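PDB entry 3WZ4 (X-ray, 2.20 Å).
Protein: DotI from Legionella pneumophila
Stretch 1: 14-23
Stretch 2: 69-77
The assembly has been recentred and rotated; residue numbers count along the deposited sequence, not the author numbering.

Stretch 1 14-23: ANQAAIAAFT
Stretch 2 (69-77) SAVATRAPI

A helix and strand 69-72 with the loop after it, from one chain of DotI, pack nearly antiparallel largely through apolar side chains, some of them against backbone atoms, with no direct hydrogen bond between them and a single water joining T23 to A70. The helix, already under way at A14, keeps phi/psi near -62/-43 through A20, and its axis passes 7.7 Å from that of strand 69-72 at 153° between N-to-C directions. Register is set by two CA pairs: I19 CA lies 5.9 Å from A70 CA, and N15 CA lies 6.7 Å from P76 CA, so N15, at the N-terminal side of this stretch of helix, lies beside the loop that follows the strand. The strand is extended (S69 -141/170, A70 -161/154, V71 -137/149, A72 -70/129); its alternation turns the CB atoms of A70 and A72 toward the helix and those of S69 and V71 away.

A70 packs against both I19 and F22. Its CB lies 3.7 Å from F22 CB and 4.4 Å from I19 CD1. I19 (chi1 m, chi2 m) leaves the helix sideways, yet its end comes nearer: CD1 reaches 3.8 Å from A72 N, and CG2 lies 3.7 Å from A70 O. F22 (-115/32; chi1 m, chi2 -87°) starts toward the strand, but its ring leads away. Its carbonyl O approaches S69 CA at 3.2 Å; S69 N is 3.3 Å from F22 O, at an angle too poor for a hydrogen bond.

F22 N hydrogen-bonds to I19 O (2.9 Å), and T23 OG1 (chi1 m) donates to the same I19 O at 2.7 Å. Water 1 donates to T23 OG1 at 2.7 Å and accepts from A70 N at 3.0 Å. At the other end N15 (chi1 t, chi2 -19°) makes looser contacts, OD1 4.3 Å from A72 CB and ND2 4.4 Å from CD of P76 (-70/145, C-gamma endo).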

ATOM      1  N   ALA A  14      -4.907  -1.974   6.743  1.00 17.81           N
ATOM      2  CA  ALA A  14      -4.279  -0.897   5.983  1.00 16.21           C
ATOM      3  C   ALA A  14      -2.782  -0.833   6.276  1.00 14.68           C
ATOM      4  O   ALA A  14      -1.976  -0.542   5.393  1.00 12.98           O
ATOM      5  CB  ALA A  14      -4.943   0.439   6.302  1.00 12.39           C
ATOM      6  N   ASN A  15      -2.424  -1.109   7.525  1.00 13.98           N
ATOM      7  CA  ASN A  15      -1.030  -1.178   7.938  1.00 14.78           C
ATOM      8  C   ASN A  15      -0.284  -2.249   7.151  1.00 16.26           C
ATOM      9  O   ASN A  15       0.819  -2.016   6.664  1.00 15.84           O
ATOM     10  CB  ASN A  15      -0.942  -1.472   9.439  1.00 21.46           C
ATOM     11  CG  ASN A  15       0.477  -1.394   9.974  1.00 22.93           C
ATOM     12  OD1 ASN A  15       1.446  -1.468   9.220  1.00 23.59           O
ATOM     13  ND2 ASN A  15       0.603  -1.248  11.289  1.00 27.68           N
ATOM     14  N   GLN A  16      -0.899  -3.422   7.026  1.00 16.53           N
ATOM     15  CA  GLN A  16      -0.300  -4.530   6.288  1.00 17.82           C
ATOM     16  C   GLN A  16      -0.112  -4.180   4.817  1.00 14.74           C
ATOM     17  O   GLN A  16       0.956  -4.408   4.247  1.00 14.69           O
ATOM     18  CB  GLN A  16      -1.172  -5.782   6.396  1.00 18.51           C
ATOM     19  CG  GLN A  16      -1.509  -6.199   7.817  1.00 29.59           C
ATOM     20  CD  GLN A  16      -2.501  -7.350   7.861  1.00 38.93           C
ATOM     21  OE1 GLN A  16      -3.476  -7.316   8.613  1.00 39.17           O
ATOM     22  NE2 GLN A  16      -2.257  -8.374   7.050  1.00 38.60           N
ATOM     23  N   ALA A  17      -1.158  -3.630   4.207  1.00 12.06           N
ATOM     24  CA  ALA A  17      -1.133  -3.298   2.787  1.00 17.58           C
ATOM     25  C   ALA A  17      -0.055  -2.263   2.469  1.00 12.77           C
ATOM     26  O   ALA A  17       0.648  -2.373   1.461  1.00 13.67           O
ATOM     27  CB  ALA A  17      -2.508  -2.808   2.327  1.00 12.89           C
ATOM     28  N   ALA A  18       0.068  -1.261   3.334  1.00 11.01           N
ATOM     29  CA  ALA A  18       1.054  -0.204   3.151  1.00 11.81           C
ATOM     30  C   ALA A  18       2.469  -0.769   3.202  1.00 11.90           C
ATOM     31  O   ALA A  18       3.295  -0.473   2.341  1.00 13.81           O
ATOM     32  CB  ALA A  18       0.869   0.888   4.206  1.00 11.14           C
ATOM     33  N   ILE A  19       2.738  -1.596   4.207  1.00 13.71           N
ATOM     34  CA  ILE A  19       4.053  -2.206   4.363  1.00 12.07           C
ATOM     35  C   ILE A  19       4.371  -3.149   3.204  1.00 13.10           C
ATOM     36  O   ILE A  19       5.484  -3.145   2.674  1.00 12.27           O
ATOM     37  CB  ILE A  19       4.165  -2.971   5.694  1.00 13.97           C
ATOM     38  CG1 ILE A  19       3.911  -2.028   6.873  1.00 14.90           C
ATOM     39  CG2 ILE A  19       5.533  -3.632   5.820  1.00 14.51           C
ATOM     40  CD1 ILE A  19       4.894  -0.878   6.960  1.00 13.95           C
ATOM     41  N   ALA A  20       3.390  -3.954   2.810  1.00 13.15           N
ATOM     42  CA  ALA A  20       3.572  -4.901   1.718  1.00 12.93           C
ATOM     43  C   ALA A  20       4.006  -4.198   0.435  1.00 12.13           C
ATOM     44  O   ALA A  20       4.834  -4.711  -0.317  1.00 13.93           O
ATOM     45  CB  ALA A  20       2.290  -5.691   1.485  1.00 14.34           C
ATOM     46  N   ALA A  21       3.442  -3.021   0.188  1.00 10.92           N
ATOM     47  CA  ALA A  21       3.765  -2.254  -1.009  1.00 12.65           C
ATOM     48  C   ALA A  21       5.234  -1.829  -1.054  1.00 14.81           C
ATOM     49  O   ALA A  21       5.774  -1.562  -2.122  1.00 12.49           O
ATOM     50  CB  ALA A  21       2.859  -1.037  -1.118  1.00 15.13           C
ATOM     51  N   PHE A  22       5.877  -1.769   0.107  1.00 12.82           N
ATOM     52  CA  PHE A  22       7.280  -1.376   0.168  1.00 15.73           C
ATOM     53  C   PHE A  22       8.165  -2.518   0.651  1.00 16.98           C
ATOM     54  O   PHE A  22       9.188  -2.295   1.301  1.00 13.91           O
ATOM     55  CB  PHE A  22       7.456  -0.144   1.057  1.00 14.63           C
ATOM     56  CG  PHE A  22       6.892   1.110   0.458  1.00 15.81           C
ATOM     57  CD1 PHE A  22       7.658   1.888  -0.395  1.00 18.28           C
ATOM     58  CD2 PHE A  22       5.595   1.505   0.734  1.00 13.95           C
ATOM     59  CE1 PHE A  22       7.143   3.041  -0.956  1.00 18.49           C
ATOM     60  CE2 PHE A  22       5.075   2.661   0.178  1.00 15.68           C
ATOM     61  CZ  PHE A  22       5.850   3.428  -0.667  1.00 17.24           C
ATOM     62  N   THR A  23       7.765  -3.744   0.328  1.00 13.04           N
ATOM     63  CA  THR A  23       8.532  -4.922   0.712  1.00 13.98           C
ATOM     64  C   THR A  23       8.788  -5.799  -0.510  1.00 13.58           C
ATOM     65  O   THR A  23       8.013  -6.705  -0.806  1.00 15.32           O
ATOM     66  CB  THR A  23       7.804  -5.737   1.807  1.00 15.63           C
ATOM     67  OG1 THR A  23       7.503  -4.885   2.918  1.00 15.27           O
ATOM     68  CG2 THR A  23       8.671  -6.897   2.286  1.00 18.78           C
ATOM     69  N   SER A  69      12.419  -2.430   2.054  1.00 12.66           N
ATOM     70  CA  SER A  69      11.673  -2.787   3.253  1.00 13.26           C
ATOM     71  C   SER A  69      11.081  -1.532   3.873  1.00 14.42           C
ATOM     72  O   SER A  69      11.407  -0.418   3.463  1.00 13.98           O
ATOM     73  CB  SER A  69      12.578  -3.500   4.262  1.00 15.49           C
ATOM     74  OG  SER A  69      13.598  -2.635   4.732  1.00 14.51           O
ATOM     75  N   ALA A  70      10.209  -1.712   4.857  1.00 14.09           N
ATOM     76  CA  ALA A  70       9.581  -0.576   5.523  1.00 14.79           C
ATOM     77  C   ALA A  70       9.004  -0.949   6.881  1.00 14.28           C
ATOM     78  O   ALA A  70       8.660  -2.103   7.131  1.00 17.62           O
ATOM     79  CB  ALA A  70       8.500   0.029   4.636  1.00 13.95           C
ATOM     80  N   VAL A  71       8.902   0.044   7.756  1.00 15.23           N
ATOM     81  CA  VAL A  71       8.283  -0.142   9.060  1.00 17.28           C
ATOM     82  C   VAL A  71       7.382   1.047   9.353  1.00 17.22           C
ATOM     83  O   VAL A  71       7.652   2.161   8.900  1.00 15.66           O
ATOM     84  CB  VAL A  71       9.334  -0.265  10.182  1.00 17.37           C
ATOM     85  CG1 VAL A  71      10.215  -1.490   9.962  1.00 20.08           C
ATOM     86  CG2 VAL A  71      10.175   1.000  10.264  1.00 16.59           C
ATOM     87  N   ALA A  72       6.310   0.807  10.101  1.00 16.01           N
ATOM     88  CA  ALA A  72       5.397   1.880  10.479  1.00 17.25           C
ATOM     89  C   ALA A  72       6.061   2.824  11.475  1.00 19.93           C
ATOM     90  O   ALA A  72       6.611   2.386  12.484  1.00 18.09           O
ATOM     91  CB  ALA A  72       4.115   1.307  11.061  1.00 16.66           C
ATOM     92  N   THR A  73       6.011   4.119  11.179  1.00 19.32           N
ATOM     93  CA  THR A  73       6.601   5.136  12.045  1.00 19.60           C
ATOM     94  C   THR A  73       5.659   5.504  13.185  1.00 22.19           C
ATOM     95  O   THR A  73       6.088   5.695  14.324  1.00 22.38           O
ATOM     96  CB  THR A  73       6.968   6.402  11.248  1.00 20.08           C
ATOM     97  OG1 THR A  73       8.244   6.213  10.625  1.00 32.28           O
ATOM     98  CG2 THR A  73       7.035   7.616  12.163  1.00 27.50           C
ATOM     99  N   ARG A  74       4.374   5.603  12.867  1.00 17.34           N
ATOM    100  CA  ARG A  74       3.340   5.829  13.867  1.00 18.96           C
ATOM    101  C   ARG A  74       2.109   4.998  13.527  1.00 21.13           C
ATOM    102  O   ARG A  74       2.016   4.432  12.437  1.00 16.69           O
ATOM    103  CB  ARG A  74       2.989   7.318  13.959  1.00 18.09           C
ATOM    104  CG  ARG A  74       3.966   8.113  14.813  1.00 23.07           C
ATOM    105  CD  ARG A  74       4.099   9.560  14.362  1.00 27.44           C
ATOM    106  NE  ARG A  74       3.026  10.424  14.851  1.00 32.49           N
ATOM    107  CZ  ARG A  74       2.821  10.714  16.132  1.00 30.04           C
ATOM    108  NH1 ARG A  74       3.601  10.187  17.067  1.00 38.28           N
ATOM    109  NH2 ARG A  74       1.828  11.520  16.486  1.00 25.62           N
ATOM    110  N   ALA A  75       1.173   4.914  14.463  1.00 18.93           N
ATOM    111  CA  ALA A  75      -0.051   4.158  14.237  1.00 19.13           C
ATOM    112  C   ALA A  75      -0.869   4.780  13.111  1.00 15.47           C
ATOM    113  O   ALA A  75      -0.880   6.003  12.945  1.00 15.44           O
ATOM    114  CB  ALA A  75      -0.872   4.080  15.515  1.00 16.60           C
ATOM    115  N   PRO A  76      -1.547   3.935  12.323  1.00 16.00           N
ATOM    116  CA  PRO A  76      -2.435   4.423  11.266  1.00 14.02           C
ATOM    117  C   PRO A  76      -3.668   5.078  11.870  1.00 15.83           C
ATOM    118  O   PRO A  76      -4.145   4.633  12.915  1.00 17.14           O
ATOM    119  CB  PRO A  76      -2.825   3.144  10.521  1.00 13.44           C
ATOM    120  CG  PRO A  76      -2.683   2.063  11.534  1.00 14.95           C
ATOM    121  CD  PRO A  76      -1.508   2.463  12.379  1.00 17.95           C
ATOM    122  N   ILE A  77      -4.171   6.124  11.226  1.00 11.97           N
ATOM    123  CA  ILE A  77      -5.349   6.822  11.724  1.00 15.00           C
ATOM    124  C   ILE A  77      -6.418   6.949  10.647  1.00 14.20           C
ATOM    125  O   ILE A  77      -6.112   7.048   9.460  1.00 11.06           O
ATOM    126  CB  ILE A  77      -4.998   8.236  12.239  1.00 17.12           C
ATOM    127  CG1 ILE A  77      -4.427   9.088  11.105  1.00 18.00           C
ATOM    128  CG2 ILE A  77      -4.018   8.160  13.405  1.00 18.48           C
ATOM    129  CD1 ILE A  77      -3.996  10.475  11.544  1.00 20.55           C
TER
HETATM  130  O   HOH W   1       9.270  -4.534   4.877  1.00 16.13           O